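Local atomic coordinates of competence damage-inducible protein A (Klebsiella pneumoniae subsp. pneumoniae MGH 78578, PDB entry 5V01), a protein that is of unknown function but belongs to the CinA family, some members of which deamidate nicotinamide mononucleotide. Residues I8-V22 and K156-L169. Sequence-based numbering, arbitrary orientation. Where two conformers were deposited one is given.
Sequences IDSDANNTHELTAEV and KAVRYALAALSEKL. With NA (sodium ion), chain E.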
# COMPACT_ATOMS: atom_id res chain seq x y z
N ILE A 8 1.77 10.06 22.07
CA ILE A 8 1.43 9.80 20.67
C ILE A 8 2.65 9.25 19.92
O ILE A 8 2.51 8.34 19.12
CB ILE A 8 0.87 11.07 19.98
CG1 ILE A 8 -0.23 11.72 20.84
CG2 ILE A 8 0.34 10.76 18.57
CD1 ILE A 8 -1.49 10.88 21.06
N ASP A 9 3.84 9.79 20.18
CA ASP A 9 5.11 9.27 19.62
C ASP A 9 5.86 8.51 20.69
O ASP A 9 6.71 9.07 21.39
CB ASP A 9 6.00 10.40 19.09
CG ASP A 9 7.30 9.88 18.45
OD1 ASP A 9 7.30 8.75 17.91
OD2 ASP A 9 8.32 10.60 18.51
N SER A 10 5.53 7.22 20.82
CA SER A 10 5.99 6.42 21.95
C SER A 10 6.16 4.98 21.55
O SER A 10 5.24 4.39 20.99
CB SER A 10 4.98 6.49 23.08
OG SER A 10 5.42 5.75 24.21
N ASP A 11 7.30 4.41 21.91
CA ASP A 11 7.55 2.97 21.74
C ASP A 11 6.67 2.12 22.66
O ASP A 11 6.59 0.91 22.49
CB ASP A 11 9.04 2.65 21.97
CG ASP A 11 9.95 3.26 20.89
OD1 ASP A 11 9.46 3.96 19.98
OD2 ASP A 11 11.18 3.03 20.96
N ALA A 12 6.02 2.75 23.64
CA ALA A 12 5.00 2.11 24.48
C ALA A 12 3.65 1.89 23.77
O ALA A 12 2.78 1.21 24.32
CB ALA A 12 4.79 2.91 25.75
N ASN A 13 3.47 2.46 22.58
CA ASN A 13 2.32 2.12 21.72
C ASN A 13 2.63 0.90 20.88
O ASN A 13 3.80 0.61 20.60
CB ASN A 13 1.94 3.27 20.79
CG ASN A 13 1.41 4.49 21.54
OD1 ASN A 13 0.69 4.35 22.53
ND2 ASN A 13 1.74 5.67 21.04
N ASN A 14 1.57 0.19 20.51
CA ASN A 14 1.69 -1.00 19.68
C ASN A 14 0.76 -0.83 18.47
O ASN A 14 -0.42 -0.53 18.60
CB ASN A 14 1.30 -2.24 20.48
CG ASN A 14 1.28 -3.48 19.63
OD1 ASN A 14 0.23 -3.84 19.07
ND2 ASN A 14 2.45 -4.12 19.48
N THR A 15 1.29 -1.11 17.28
CA THR A 15 0.56 -0.84 16.05
C THR A 15 -0.79 -1.61 15.92
O THR A 15 -1.77 -1.02 15.57
CB THR A 15 1.50 -0.99 14.83
OG1 THR A 15 2.48 0.07 14.90
CG2 THR A 15 0.75 -0.95 13.53
N HIS A 16 -0.83 -2.90 16.24
CA HIS A 16 -2.10 -3.64 16.13
C HIS A 16 -3.12 -3.19 17.19
O HIS A 16 -4.31 -3.12 16.92
CB HIS A 16 -1.89 -5.15 16.20
CG HIS A 16 -3.03 -5.94 15.64
ND1 HIS A 16 -4.35 -5.59 15.82
CD2 HIS A 16 -3.05 -7.09 14.91
CE1 HIS A 16 -5.13 -6.46 15.22
NE2 HIS A 16 -4.37 -7.39 14.67
N GLU A 17 -2.64 -2.88 18.40
CA GLU A 17 -3.50 -2.32 19.42
C GLU A 17 -4.11 -0.98 18.96
O GLU A 17 -5.29 -0.71 19.15
CB GLU A 17 -2.67 -2.16 20.68
CG GLU A 17 -3.46 -1.95 21.94
CD GLU A 17 -2.58 -1.95 23.17
OE1 GLU A 17 -3.14 -1.63 24.23
OE2 GLU A 17 -1.36 -2.26 23.10
N LEU A 18 -3.30 -0.16 18.28
CA LEU A 18 -3.78 1.11 17.75
C LEU A 18 -4.79 0.92 16.64
O LEU A 18 -5.82 1.61 16.58
CB LEU A 18 -2.62 1.95 17.25
CG LEU A 18 -1.72 2.57 18.31
CD1 LEU A 18 -0.48 3.13 17.64
CD2 LEU A 18 -2.44 3.63 19.14
N THR A 19 -4.49 -0.03 15.77
CA THR A 19 -5.37 -0.31 14.68
C THR A 19 -6.76 -0.80 15.15
O THR A 19 -7.78 -0.46 14.55
CB THR A 19 -4.70 -1.32 13.74
OG1 THR A 19 -3.45 -0.80 13.25
CG2 THR A 19 -5.57 -1.49 12.62
N ALA A 20 -6.78 -1.55 16.26
CA ALA A 20 -8.04 -2.01 16.88
C ALA A 20 -8.87 -0.82 17.37
O ALA A 20 -10.10 -0.76 17.17
CB ALA A 20 -7.77 -2.98 18.00
N GLU A 21 -8.20 0.12 18.03
CA GLU A 21 -8.89 1.28 18.57
C GLU A 21 -9.41 2.17 17.44
O GLU A 21 -10.55 2.67 17.48
CB GLU A 21 -7.92 2.04 19.48
CG GLU A 21 -8.51 3.21 20.20
CD GLU A 21 -7.51 3.86 21.15
OE1 GLU A 21 -6.38 3.36 21.31
OE2 GLU A 21 -7.87 4.92 21.68
N VAL A 22 -8.58 2.33 16.41
CA VAL A 22 -8.98 3.13 15.23
C VAL A 22 -10.19 2.51 14.52
O VAL A 22 -11.15 3.19 14.20
CB VAL A 22 -7.81 3.29 14.25
CG1 VAL A 22 -8.25 3.72 12.85
CG2 VAL A 22 -6.79 4.27 14.83
N LYS A 156 8.13 3.55 13.19
CA LYS A 156 7.75 4.68 14.05
C LYS A 156 6.74 5.61 13.39
O LYS A 156 5.83 6.12 14.03
CB LYS A 156 8.99 5.48 14.45
CG LYS A 156 9.86 4.77 15.48
CD LYS A 156 11.13 5.56 15.74
CE LYS A 156 11.94 4.97 16.88
NZ LYS A 156 13.20 5.72 17.09
N ALA A 157 6.92 5.85 12.10
CA ALA A 157 6.04 6.75 11.37
C ALA A 157 4.65 6.16 11.22
O ALA A 157 3.65 6.85 11.39
CB ALA A 157 6.63 7.06 10.00
N VAL A 158 4.57 4.87 10.93
CA VAL A 158 3.28 4.20 10.86
C VAL A 158 2.56 4.27 12.23
O VAL A 158 1.38 4.61 12.29
CB VAL A 158 3.45 2.72 10.43
CG1 VAL A 158 2.16 1.93 10.64
CG2 VAL A 158 3.90 2.65 8.96
N ARG A 159 3.28 3.96 13.30
CA ARG A 159 2.71 4.00 14.65
C ARG A 159 2.23 5.43 14.99
O ARG A 159 1.14 5.61 15.53
CB ARG A 159 3.74 3.51 15.66
CG ARG A 159 3.20 2.80 16.89
CD ARG A 159 4.37 2.34 17.74
NE ARG A 159 5.28 3.45 18.00
CZ ARG A 159 6.57 3.34 18.26
NH1 ARG A 159 7.15 2.15 18.32
NH2 ARG A 159 7.30 4.43 18.48
N TYR A 160 3.03 6.43 14.64
CA TYR A 160 2.67 7.82 14.93
C TYR A 160 1.41 8.21 14.17
O TYR A 160 0.51 8.85 14.71
CB TYR A 160 3.82 8.76 14.58
CG TYR A 160 3.53 10.19 14.96
CD1 TYR A 160 3.65 10.58 16.27
CD2 TYR A 160 3.07 11.12 14.03
CE1 TYR A 160 3.36 11.86 16.66
CE2 TYR A 160 2.78 12.41 14.43
CZ TYR A 160 2.92 12.76 15.75
OH TYR A 160 2.64 14.03 16.18
N ALA A 161 1.36 7.86 12.89
CA ALA A 161 0.18 8.18 12.08
C ALA A 161 -1.10 7.65 12.71
O ALA A 161 -2.12 8.33 12.76
CB ALA A 161 0.32 7.67 10.67
N LEU A 162 -1.01 6.40 13.19
CA LEU A 162 -2.16 5.74 13.79
C LEU A 162 -2.50 6.29 15.18
O LEU A 162 -3.67 6.43 15.50
CB LEU A 162 -1.93 4.23 13.86
CG LEU A 162 -1.89 3.51 12.50
CD1 LEU A 162 -1.26 2.12 12.67
CD2 LEU A 162 -3.27 3.42 11.87
N ALA A 163 -1.47 6.53 16.00
CA ALA A 163 -1.70 7.06 17.35
C ALA A 163 -2.34 8.44 17.26
O ALA A 163 -3.29 8.75 17.99
CB ALA A 163 -0.41 7.11 18.13
N ALA A 164 -1.85 9.27 16.34
CA ALA A 164 -2.43 10.61 16.17
C ALA A 164 -3.87 10.52 15.63
O ALA A 164 -4.77 11.25 16.05
CB ALA A 164 -1.57 11.45 15.25
N LEU A 165 -4.10 9.59 14.69
CA LEU A 165 -5.45 9.37 14.19
C LEU A 165 -6.39 8.95 15.33
O LEU A 165 -7.51 9.45 15.40
CB LEU A 165 -5.44 8.29 13.12
CG LEU A 165 -6.84 7.91 12.59
CD1 LEU A 165 -7.51 9.11 11.92
CD2 LEU A 165 -6.77 6.71 11.65
N SER A 166 -5.93 8.05 16.21
CA SER A 166 -6.74 7.58 17.36
C SER A 166 -7.18 8.73 18.26
O SER A 166 -8.36 8.80 18.68
CB SER A 166 -6.01 6.46 18.15
OG SER A 166 -5.02 6.92 19.08
N GLU A 167 -6.25 9.65 18.50
CA GLU A 167 -6.51 10.86 19.26
C GLU A 167 -7.52 11.75 18.56
O GLU A 167 -8.48 12.22 19.17
CB GLU A 167 -5.21 11.59 19.59
CG GLU A 167 -5.28 12.69 20.62
CD GLU A 167 -5.89 13.98 20.15
OE1 GLU A 167 -6.01 14.23 18.93
OE2 GLU A 167 -6.28 14.76 21.04
N LYS A 168 -7.31 11.97 17.26
CA LYS A 168 -8.20 12.83 16.51
C LYS A 168 -9.62 12.31 16.42
O LYS A 168 -10.57 13.09 16.52
CB LYS A 168 -7.64 13.15 15.13
CG LYS A 168 -6.38 14.00 15.20
CD LYS A 168 -5.63 14.09 13.88
CE LYS A 168 -4.18 14.53 14.04
NZ LYS A 168 -4.08 15.85 14.67
N LEU A 169 -9.77 10.99 16.32
CA LEU A 169 -11.09 10.38 16.26
C LEU A 169 -11.91 10.61 17.51
O LEU A 169 -13.12 10.61 17.43
CB LEU A 169 -10.99 8.87 15.97
CG LEU A 169 -10.63 8.55 14.52
CD1 LEU A 169 -10.16 7.11 14.36
CD2 LEU A 169 -11.80 8.84 13.59
NA NA E . -9.95 7.32 19.35
O HOH W 1 3.60 6.20 18.45
O HOH W 2 6.00 6.62 16.80
O HOH W 3 6.04 -0.72 19.51
O HOH W 4 -4.38 5.35 21.56
O HOH W 5 -9.52 5.59 17.69
O HOH W 6 -10.75 5.24 21.01
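Two helices from opposite ends of the chain, 15-29 and 150-169, pack side by side through Leu18 and Val22, their short segments crossing at 30° with axes 9.3 Å apart. Both residues are knobs in holes: Leu18 settles among Arg159, Leu162, Ala163 and Ser166, its CD1 3.8 Å from Arg159 CG, while Val22 drops one turn further among Leu162, Leu165, Ser166 and Leu169. Val22 CG1, anti to the backbone N, meets Leu165 CD2 at 3.5 Å. Ahead of the helix, the Ser10-Asn13 turn covers one face of the Arg159 guanidinium, brought there by a bend at chi3 (52°). NH2 forms a salt bridge to the anti side of Asp11 OD1 (2.7 Å), which sits tilted out of the guanidinium plane. The carboxylate and guanidinium planes are 61° apart. A water in the guanidinium plane joins Arg159 NE to Ile8 O, Ser10 N and Asn13 ND2, which also donates to Glu7 O. Ile8 CG2 lies 3.5 Å from Ala164 N. Near the far end, Ser166 O binds a sodium ion at 2.3 Å. Ala157, Tyr160, Ala161 and Ala164 rest on strand 128-135, so the helix pair covers a face of the mixed sheet, as in an alpha/beta sandwich.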